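Embryonic developmental protein tofu-6 (Caenorhabditis elegans, PDB 7OCX) takes part in piRNA (21U-RNA) biogenesis as a PETISCO subunit, pairing its RNA recognition motif domain with that of PID-3. Local coordinates at residues W28-F37 with L82-V91. Residues are numbered along the deposited sequence; the frame is centred on the assembly and turned at random.
Sequences WNDWNLFHVF and LIGENFTLKV
In this RNA recognition motif, Trp28, Val36 and Phe37 of the first helix and the turn before it pack on Leu82, Phe87, Leu89 and Val91 of the hairpin formed by strands 81-84 and 87-93. Trp28 makes a T-shaped stack with Phe87: its benzo edge is driven into the phenylalanine face, with the planes at 73°; Trp28 CZ2 lies 3.6 Å from Phe87 CD2, and Trp28 CH2 stands over the ring centre. With chi1 at 63°, the Phe87 ring is tucked back over its own backbone, its other face against Gly84 CA near the rim. At the start of the helix, Asn29 (the N-cap) and Asn32 close a capping box; Asn32 N donates to Asn29 OD1 at 3.0 Å, Asn29 N to Asn32 OD1 at 2.7 Å, and Asn32 CB rests on one face of the Trp28 indole. Further along, Val36 splits its branches: Val36 CG2 lies 3.9 Å from Phe87 CZ, while Val36 CG1 meets Leu82 CD2 tip to tip at a tight 3.4 Å. Phe37 CE1 is 4.2 Å from Leu89 CD1, and its ring also packs on Ile21 of strand 18-25 and Val62 of strand 57-64. No hydrogen bond crosses; side-chain fit, not directional bonding, sets how helix and hairpin meet.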
# COMPACT_ATOMS: atom_id res chain seq x y z
N TRP C 28 -18.88 7.28 -27.95
CA TRP C 28 -18.01 6.76 -26.90
C TRP C 28 -18.87 6.18 -25.79
O TRP C 28 -20.01 6.60 -25.56
CB TRP C 28 -17.16 7.89 -26.32
CG TRP C 28 -15.99 8.28 -27.15
CD1 TRP C 28 -15.86 8.12 -28.50
CD2 TRP C 28 -14.85 9.02 -26.72
NE1 TRP C 28 -14.68 8.67 -28.92
CE2 TRP C 28 -14.04 9.23 -27.85
CE3 TRP C 28 -14.42 9.50 -25.47
CZ2 TRP C 28 -12.82 9.91 -27.78
CZ3 TRP C 28 -13.21 10.18 -25.40
CH2 TRP C 28 -12.43 10.38 -26.55
N ASN C 29 -18.30 5.22 -25.07
CA ASN C 29 -18.87 4.75 -23.82
C ASN C 29 -17.82 5.07 -22.74
O ASN C 29 -16.80 5.71 -23.00
CB ASN C 29 -19.24 3.28 -23.96
CG ASN C 29 -18.06 2.35 -23.83
OD1 ASN C 29 -16.91 2.76 -23.88
ND2 ASN C 29 -18.35 1.06 -23.82
N ASP C 30 -18.09 4.63 -21.51
CA ASP C 30 -17.20 4.98 -20.42
C ASP C 30 -15.82 4.34 -20.58
O ASP C 30 -14.83 4.90 -20.08
CB ASP C 30 -17.82 4.59 -19.09
CG ASP C 30 -18.29 3.16 -19.04
OD1 ASP C 30 -18.26 2.45 -20.09
OD2 ASP C 30 -18.67 2.73 -17.93
N TRP C 31 -15.73 3.19 -21.25
CA TRP C 31 -14.41 2.61 -21.49
C TRP C 31 -13.59 3.43 -22.48
O TRP C 31 -12.37 3.53 -22.32
CB TRP C 31 -14.51 1.17 -21.96
CG TRP C 31 -14.91 0.24 -20.89
CD1 TRP C 31 -16.14 -0.33 -20.72
CD2 TRP C 31 -14.10 -0.21 -19.78
NE1 TRP C 31 -16.14 -1.13 -19.61
CE2 TRP C 31 -14.91 -1.06 -19.00
CE3 TRP C 31 -12.78 0.02 -19.38
CZ2 TRP C 31 -14.44 -1.70 -17.86
CZ3 TRP C 31 -12.31 -0.59 -18.23
CH2 TRP C 31 -13.14 -1.43 -17.47
N ASN C 32 -14.22 4.05 -23.48
CA ASN C 32 -13.47 4.95 -24.36
C ASN C 32 -12.87 6.11 -23.57
O ASN C 32 -11.70 6.46 -23.75
CB ASN C 32 -14.40 5.49 -25.45
CG ASN C 32 -14.95 4.39 -26.32
OD1 ASN C 32 -16.17 4.24 -26.46
ND2 ASN C 32 -14.06 3.62 -26.95
N LEU C 33 -13.68 6.72 -22.71
CA LEU C 33 -13.23 7.82 -21.86
C LEU C 33 -12.12 7.38 -20.92
O LEU C 33 -11.10 8.07 -20.76
CB LEU C 33 -14.43 8.34 -21.06
CG LEU C 33 -14.21 9.58 -20.19
CD1 LEU C 33 -13.72 10.75 -21.01
CD2 LEU C 33 -15.48 9.93 -19.45
N PHE C 34 -12.29 6.22 -20.30
CA PHE C 34 -11.24 5.67 -19.45
C PHE C 34 -9.92 5.55 -20.21
O PHE C 34 -8.86 5.91 -19.70
CB PHE C 34 -11.70 4.31 -18.90
CG PHE C 34 -10.59 3.47 -18.36
CD1 PHE C 34 -10.12 3.65 -17.06
CD2 PHE C 34 -10.01 2.49 -19.15
CE1 PHE C 34 -9.09 2.89 -16.57
CE2 PHE C 34 -8.97 1.72 -18.67
CZ PHE C 34 -8.51 1.92 -17.37
N HIS C 35 -9.98 5.04 -21.45
CA HIS C 35 -8.75 4.79 -22.19
C HIS C 35 -7.99 6.10 -22.43
O HIS C 35 -6.76 6.14 -22.38
CB HIS C 35 -9.00 4.11 -23.54
CG HIS C 35 -9.46 2.68 -23.45
ND1 HIS C 35 -9.05 1.82 -22.45
CD2 HIS C 35 -10.21 1.93 -24.30
CE1 HIS C 35 -9.60 0.63 -22.64
NE2 HIS C 35 -10.29 0.66 -23.76
N VAL C 36 -8.72 7.17 -22.73
CA VAL C 36 -8.06 8.45 -22.97
C VAL C 36 -7.32 8.90 -21.72
O VAL C 36 -6.18 9.38 -21.80
CB VAL C 36 -9.06 9.52 -23.43
CG1 VAL C 36 -8.41 10.90 -23.34
CG2 VAL C 36 -9.50 9.19 -24.83
N PHE C 37 -7.96 8.79 -20.55
CA PHE C 37 -7.34 9.31 -19.34
C PHE C 37 -6.33 8.35 -18.74
O PHE C 37 -5.38 8.78 -18.08
CB PHE C 37 -8.42 9.72 -18.34
CG PHE C 37 -9.01 11.04 -18.68
CD1 PHE C 37 -9.96 11.15 -19.67
CD2 PHE C 37 -8.50 12.19 -18.10
CE1 PHE C 37 -10.43 12.39 -20.05
CE2 PHE C 37 -8.99 13.43 -18.46
CZ PHE C 37 -9.95 13.52 -19.44
N LEU C 82 -8.39 18.89 -24.03
CA LEU C 82 -7.58 17.74 -24.40
C LEU C 82 -7.83 17.43 -25.87
O LEU C 82 -8.97 17.13 -26.25
CB LEU C 82 -7.91 16.52 -23.54
CG LEU C 82 -6.89 15.38 -23.58
CD1 LEU C 82 -5.60 15.81 -22.89
CD2 LEU C 82 -7.42 14.11 -22.94
N ILE C 83 -6.78 17.50 -26.69
CA ILE C 83 -6.89 17.36 -28.14
C ILE C 83 -6.43 15.96 -28.53
O ILE C 83 -5.34 15.54 -28.16
CB ILE C 83 -6.05 18.41 -28.89
CG1 ILE C 83 -4.58 18.42 -28.43
CG2 ILE C 83 -6.66 19.81 -28.72
CD1 ILE C 83 -3.59 17.65 -29.38
N GLY C 84 -7.26 15.26 -29.32
CA GLY C 84 -6.91 13.95 -29.83
C GLY C 84 -6.98 13.90 -31.35
O GLY C 84 -7.49 14.82 -32.01
N GLU C 85 -6.49 12.79 -31.91
CA GLU C 85 -6.39 12.68 -33.36
C GLU C 85 -7.73 12.86 -34.06
O GLU C 85 -7.74 13.07 -35.27
CB GLU C 85 -5.79 11.32 -33.75
N ASN C 86 -8.85 12.81 -33.32
CA ASN C 86 -10.16 12.99 -33.92
C ASN C 86 -11.21 13.38 -32.87
O ASN C 86 -12.40 13.12 -33.06
CB ASN C 86 -10.55 11.71 -34.67
CG ASN C 86 -10.44 10.46 -33.81
OD1 ASN C 86 -9.72 10.43 -32.82
ND2 ASN C 86 -11.11 9.39 -34.24
N PHE C 87 -10.78 14.03 -31.79
CA PHE C 87 -11.70 14.51 -30.75
C PHE C 87 -11.08 15.71 -30.03
O PHE C 87 -9.87 15.96 -30.14
CB PHE C 87 -12.04 13.41 -29.73
CG PHE C 87 -10.86 12.91 -28.94
CD1 PHE C 87 -10.43 13.56 -27.80
CD2 PHE C 87 -10.18 11.77 -29.34
CE1 PHE C 87 -9.34 13.10 -27.07
CE2 PHE C 87 -9.09 11.30 -28.62
CZ PHE C 87 -8.67 11.97 -27.48
N THR C 88 -11.91 16.45 -29.29
CA THR C 88 -11.44 17.56 -28.46
C THR C 88 -12.32 17.64 -27.22
O THR C 88 -13.51 17.97 -27.32
CB THR C 88 -11.50 18.88 -29.23
OG1 THR C 88 -10.39 18.96 -30.13
CG2 THR C 88 -11.45 20.08 -28.28
N LEU C 89 -11.75 17.39 -26.04
CA LEU C 89 -12.54 17.37 -24.81
C LEU C 89 -12.36 18.66 -24.03
O LEU C 89 -11.25 19.18 -23.91
CB LEU C 89 -12.14 16.19 -23.93
CG LEU C 89 -12.32 14.85 -24.64
CD1 LEU C 89 -11.58 13.78 -23.82
CD2 LEU C 89 -13.77 14.50 -24.88
N LYS C 90 -13.46 19.18 -23.49
CA LYS C 90 -13.43 20.36 -22.63
C LYS C 90 -13.31 19.85 -21.19
O LYS C 90 -14.20 19.16 -20.70
CB LYS C 90 -14.67 21.23 -22.85
N VAL C 91 -12.18 20.16 -20.55
CA VAL C 91 -11.81 19.61 -19.25
C VAL C 91 -11.78 20.74 -18.24
O VAL C 91 -11.14 21.78 -18.47
CB VAL C 91 -10.45 18.89 -19.31
CG1 VAL C 91 -10.02 18.35 -17.94
CG2 VAL C 91 -10.52 17.76 -20.33